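Type VI secretion system-associated protein TagF (Pseudomonas aeruginosa PAO1, PDB 2QNU) probably helps regulate type VI secretion, the toxin-injecting machinery of this bacterium, although its molecular activity remains undefined. Local coordinates at residues S35-S40 against P205-F210; G74-S79 against P88-C93. All blocks are in the same frame, centred on the assembly; numbering follows the deposited sequence.

Interaction 1 of 2, residues S35-S40 against P205-F210; sequences SGMRAS and PAFGRF
Phe207 lays its ring against the backbone of Gly36, a van der Waals contact of an aromatic ring with helix backbone that fastens the turn leading into helix 209-212 to the middle of the long helix 23-44. Phe207 CG stands 3.4 Å from Gly36 CA and Phe207 CD2 3.2 Å from Gly36 O, while Met37 N sits above one face, displaced toward the rim. Glycine suits this place because the position of a CB would point at the ring; without one, the aromatic group settles on the peptide itself. CG of Phe207 lies anti to its own backbone N (chi1 -161°), which points CG at Gly36.

Met37, modelled as selenomethionine, sets off pointing away from the turn, but the bend at chi2 (-71°) brings Met37 SE to 4.0 Å from Phe207 CE2. SE lies 59° off the ring normal, an oblique Met-aromatic contact; a methionine chain is flexible enough to reach the ring in this way. Ser40 OG, 3.8 Å from Phe207 CD2, is tucked back into its own helix. There it stands 2.6 Å from Met37 O and also close to Gly36 O, and Trp48 NE1 adds a weak hydrogen bond; these partners help to satisfy a buried hydroxyl near the ring. Ala39, small enough for a close approach, sets CB 4.1 Å from Pro205 N. Arg209 NH2 hydrogen-bonds Asn156 OD1 of the second subunit. Altogether this is close helix-to-turn packing through a glycine, with an aromatic ring seated on a peptide that has no side chain in front of it and an oblique Met-aromatic contact.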
loop_
_atom_site.group_PDB
_atom_site.type_symbol
_atom_site.label_atom_id
_atom_site.label_comp_id
_atom_site.label_asym_id
_atom_site.label_seq_id
_atom_site.Cartn_x
_atom_site.Cartn_y
_atom_site.Cartn_z
ATOM N N SER B 35 18.572 16.472 -13.981
ATOM C CA SER B 35 17.619 17.539 -13.602
ATOM C C SER B 35 17.688 17.790 -12.117
ATOM O O SER B 35 17.613 18.937 -11.651
ATOM C CB SER B 35 16.141 17.119 -13.946
ATOM O OG SER B 35 16.025 16.685 -15.291
ATOM N N GLY B 36 17.766 16.691 -11.379
ATOM C CA GLY B 36 17.865 16.698 -9.933
ATOM C C GLY B 36 19.162 17.346 -9.467
ATOM O O GLY B 36 19.172 18.056 -8.457
HETATM N N MSE B 37 20.260 17.029 -10.162
HETATM C CA MSE B 37 21.586 17.481 -9.787
HETATM C C MSE B 37 21.594 18.997 -9.939
HETATM O O MSE B 37 21.893 19.715 -9.013
HETATM C CB MSE B 37 22.661 16.844 -10.689
HETATM C CG MSE B 37 22.938 15.334 -10.444
HETATM SE SE MSE B 37 23.900 14.974 -8.695
HETATM C CE MSE B 37 25.639 15.505 -9.457
ATOM N N ARG B 38 21.191 19.453 -11.114
ATOM C CA ARG B 38 21.077 20.872 -11.446
ATOM C C ARG B 38 20.140 21.599 -10.481
ATOM O O ARG B 38 20.514 22.642 -9.947
ATOM C CB ARG B 38 20.650 20.976 -12.890
ATOM C CG ARG B 38 20.587 22.377 -13.498
ATOM C CD ARG B 38 21.998 23.017 -13.655
ATOM N NE ARG B 38 22.244 23.916 -12.528
ATOM C CZ ARG B 38 23.394 24.037 -11.877
ATOM N NH1 ARG B 38 24.492 23.357 -12.236
ATOM N NH2 ARG B 38 23.459 24.881 -10.857
ATOM N N ALA B 39 18.952 21.079 -10.191
ATOM C CA ALA B 39 18.078 21.793 -9.241
ATOM C C ALA B 39 18.662 21.829 -7.826
ATOM O O ALA B 39 18.655 22.867 -7.192
ATOM C CB ALA B 39 16.668 21.198 -9.206
ATOM N N SER B 40 19.180 20.698 -7.332
ATOM C CA SER B 40 19.831 20.659 -5.979
ATOM C C SER B 40 20.993 21.655 -5.934
ATOM O O SER B 40 21.103 22.440 -4.996
ATOM C CB SER B 40 20.295 19.251 -5.641
ATOM O OG SER B 40 21.259 18.849 -6.613
ATOM N N PRO B 205 13.056 19.607 -8.102
ATOM C CA PRO B 205 13.296 20.390 -6.870
ATOM C C PRO B 205 13.236 19.587 -5.594
ATOM O O PRO B 205 13.510 20.132 -4.539
ATOM C CB PRO B 205 12.185 21.446 -6.890
ATOM C CG PRO B 205 11.695 21.472 -8.374
ATOM C CD PRO B 205 11.848 20.071 -8.827
ATOM N N ALA B 206 12.817 18.338 -5.669
ATOM C CA ALA B 206 12.851 17.412 -4.508
ATOM C C ALA B 206 14.146 16.617 -4.383
ATOM O O ALA B 206 14.426 16.028 -3.313
ATOM C CB ALA B 206 11.661 16.426 -4.547
ATOM N N PHE B 207 14.923 16.577 -5.468
ATOM C CA PHE B 207 16.256 15.914 -5.421
ATOM C C PHE B 207 17.137 16.211 -4.177
ATOM O O PHE B 207 17.647 15.274 -3.497
ATOM C CB PHE B 207 17.063 16.205 -6.666
ATOM C CG PHE B 207 18.195 15.208 -6.877
ATOM C CD1 PHE B 207 17.946 13.948 -7.431
ATOM C CD2 PHE B 207 19.488 15.518 -6.494
ATOM C CE1 PHE B 207 18.972 13.068 -7.634
ATOM C CE2 PHE B 207 20.509 14.619 -6.674
ATOM C CZ PHE B 207 20.258 13.389 -7.238
ATOM N N GLY B 208 17.292 17.502 -3.893
ATOM C CA GLY B 208 17.904 17.970 -2.684
ATOM C C GLY B 208 17.635 17.247 -1.369
ATOM O O GLY B 208 18.549 17.165 -0.527
ATOM N N ARG B 209 16.413 16.752 -1.165
ATOM C CA ARG B 209 16.020 16.099 0.072
ATOM C C ARG B 209 16.788 14.790 0.239
ATOM O O ARG B 209 17.057 14.392 1.363
ATOM C CB ARG B 209 14.471 15.847 0.151
ATOM C CG ARG B 209 13.690 17.164 0.464
ATOM C CD ARG B 209 12.749 17.819 -0.615
ATOM N NE ARG B 209 11.488 17.128 -0.657
ATOM C CZ ARG B 209 10.354 17.464 -1.299
ATOM N NH1 ARG B 209 10.144 18.606 -1.967
ATOM N NH2 ARG B 209 9.372 16.586 -1.228
ATOM N N PHE B 210 17.177 14.171 -0.865
ATOM C CA PHE B 210 18.068 12.982 -0.790
ATOM C C PHE B 210 19.470 13.332 -0.238
ATOM O O PHE B 210 20.229 12.416 0.112
ATOM C CB PHE B 210 18.325 12.386 -2.166
ATOM C CG PHE B 210 17.136 11.711 -2.776
ATOM C CD1 PHE B 210 16.530 10.632 -2.149
ATOM C CD2 PHE B 210 16.643 12.149 -4.009
ATOM C CE1 PHE B 210 15.426 9.979 -2.756
ATOM C CE2 PHE B 210 15.519 11.520 -4.616
ATOM C CZ PHE B 210 14.909 10.465 -3.966
#

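Interaction 2 of 2, residues G74-S79 against P88-C93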
loop_
_atom_site.group_PDB
_atom_site.type_symbol
_atom_site.label_atom_id
_atom_site.label_comp_id
_atom_site.label_asym_id
_atom_site.label_seq_id
_atom_site.Cartn_x
_atom_site.Cartn_y
_atom_site.Cartn_z
ATOM N N GLY B 74 17.282 -1.121 -7.172
ATOM C CA GLY B 74 18.712 -0.914 -7.097
ATOM C C GLY B 74 19.161 -0.045 -5.960
ATOM O O GLY B 74 18.455 0.114 -4.967
ATOM N N VAL B 75 20.377 0.451 -6.106
ATOM C CA VAL B 75 20.956 1.375 -5.141
ATOM C C VAL B 75 21.707 2.462 -5.897
ATOM O O VAL B 75 22.325 2.190 -6.895
ATOM C CB VAL B 75 21.891 0.688 -4.128
ATOM C CG1 VAL B 75 22.333 1.706 -3.045
ATOM C CG2 VAL B 75 21.235 -0.516 -3.474
ATOM N N VAL B 76 21.607 3.702 -5.435
ATOM C CA VAL B 76 22.341 4.800 -6.064
ATOM C C VAL B 76 23.185 5.478 -4.992
ATOM O O VAL B 76 22.756 5.601 -3.844
ATOM C CB VAL B 76 21.446 5.863 -6.743
ATOM C CG1 VAL B 76 20.353 6.401 -5.817
ATOM C CG2 VAL B 76 22.279 7.034 -7.250
HETATM N N MSE B 77 24.413 5.856 -5.370
HETATM C CA MSE B 77 25.396 6.492 -4.471
HETATM C C MSE B 77 26.049 7.711 -5.092
HETATM O O MSE B 77 26.426 7.649 -6.224
HETATM C CB MSE B 77 26.527 5.468 -4.199
HETATM C CG MSE B 77 27.622 6.017 -3.249
HETATM SE SE MSE B 77 29.195 4.757 -3.118
HETATM C CE MSE B 77 29.974 5.163 -4.789
ATOM N N PRO B 78 26.255 8.798 -4.331
ATOM C CA PRO B 78 27.045 9.918 -4.874
ATOM C C PRO B 78 28.440 9.455 -5.328
ATOM O O PRO B 78 29.073 8.641 -4.652
ATOM C CB PRO B 78 27.169 10.899 -3.696
ATOM C CG PRO B 78 26.058 10.513 -2.778
ATOM C CD PRO B 78 25.764 9.070 -2.964
ATOM N N SER B 79 28.883 9.932 -6.477
ATOM C CA SER B 79 30.121 9.458 -7.085
ATOM C C SER B 79 30.795 10.553 -7.894
ATOM O O SER B 79 30.359 11.732 -7.911
ATOM C CB SER B 79 29.842 8.218 -7.936
ATOM O OG SER B 79 31.058 7.539 -8.287
ATOM N N PRO B 88 26.156 10.622 -9.750
ATOM C CA PRO B 88 25.955 9.375 -9.007
ATOM C C PRO B 88 26.333 8.116 -9.765
ATOM O O PRO B 88 26.443 8.112 -10.966
ATOM C CB PRO B 88 24.451 9.379 -8.727
ATOM C CG PRO B 88 24.098 10.761 -8.658
ATOM C CD PRO B 88 24.946 11.454 -9.720
ATOM N N LEU B 89 26.528 7.053 -9.019
ATOM C CA LEU B 89 26.748 5.713 -9.606
ATOM C C LEU B 89 25.583 4.857 -9.152
ATOM O O LEU B 89 25.242 4.791 -7.971
ATOM C CB LEU B 89 28.038 5.107 -9.072
ATOM C CG LEU B 89 28.407 3.659 -9.500
ATOM C CD1 LEU B 89 28.653 3.600 -10.976
ATOM C CD2 LEU B 89 29.657 3.274 -8.782
ATOM N N THR B 90 24.978 4.183 -10.095
ATOM C CA THR B 90 23.815 3.394 -9.805
ATOM C C THR B 90 24.083 1.990 -10.240
ATOM O O THR B 90 24.593 1.804 -11.309
ATOM C CB THR B 90 22.576 3.946 -10.620
ATOM O OG1 THR B 90 22.429 5.326 -10.352
ATOM C CG2 THR B 90 21.300 3.234 -10.240
ATOM N N VAL B 91 23.731 1.033 -9.394
ATOM C CA VAL B 91 23.547 -0.366 -9.809
ATOM C C VAL B 91 22.022 -0.651 -9.820
ATOM O O VAL B 91 21.309 -0.379 -8.830
ATOM C CB VAL B 91 24.262 -1.295 -8.845
ATOM C CG1 VAL B 91 23.937 -2.786 -9.126
ATOM C CG2 VAL B 91 25.778 -1.007 -8.889
ATOM N N ALA B 92 21.544 -1.173 -10.950
ATOM C CA ALA B 92 20.095 -1.357 -11.199
ATOM C C ALA B 92 19.787 -2.715 -11.810
ATOM O O ALA B 92 20.491 -3.184 -12.698
ATOM C CB ALA B 92 19.599 -0.293 -12.118
ATOM N N CYS B 93 18.735 -3.339 -11.291
ATOM C CA CYS B 93 18.162 -4.518 -11.909
ATOM C C CYS B 93 16.770 -4.202 -12.486
ATOM O O CYS B 93 15.856 -3.790 -11.779
ATOM C CB CYS B 93 18.061 -5.607 -10.870
ATOM S SG CYS B 93 17.394 -7.038 -11.548
#
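Val76 and Pro88 lie side by side and point the same way, with Val76 CG2 3.5 Å from Pro88 CB. That methyl is anti to the backbone N of Val76, and it also meets Thr90 OG1 at 3.5 Å, where the valine and threonine side chains cross at a slant. The Thr90 hydroxyl accepts a hydrogen bond from Trp29 NE1 of helix 23-44, which allows a polar side chain on this buried face.

The opposite face carries Val75, Met77, Leu89 and Val91. Met77, a selenomethionine, extends until chi3, where it bends and brings CE to 4.4 Å from Leu89 CD2. Leu89 CB is met by Ser79 CB at 3.8 Å, while Val75, Leu89 and Val91 pack on Leu119 of helix 110-121. Branched valines and threonine suit such extended chains.

Between the two faces, the antiparallel strands pair through four backbone hydrogen bonds, two between Val75 and Val91 and two between Met77 and Leu89; the straightest, Leu89 N to Met77 O, spans 2.9 Å at 170°. Gly74 CA adds a CH...O contact of 3.2 Å to Val91 O, an approach that suits a residue without CB. Since the outer backbone edges bond to Trp58 and Phe60 on one flank and to Gly5 and Tyr7 on the other, the chemistry implies a hairpin interior to the sheet, with backbone partners on both its flanks and both faces largely apolar.

In the fold
The two contacts have their centres 16 Å apart and meet directly: SE of Met37, in interaction 1, lies 3.8 Å from CD of Pro88, in interaction 2. Helix 23-44 therefore connects them, carrying both Met37 and Trp29, the partner of Thr90. Two further residues bridge the pair. Tyr52 touches Met37 and bonds to Ser79 O, while Trp58 pairs through its backbone with Val76 and through its indole with Phe210 O. Interaction 2 is local, a hairpin about 7 Å from the chain centre to its own centre; interaction 1, about 15 Å out, brings together segments 165 residues apart, so the two contacts are related through fold architecture.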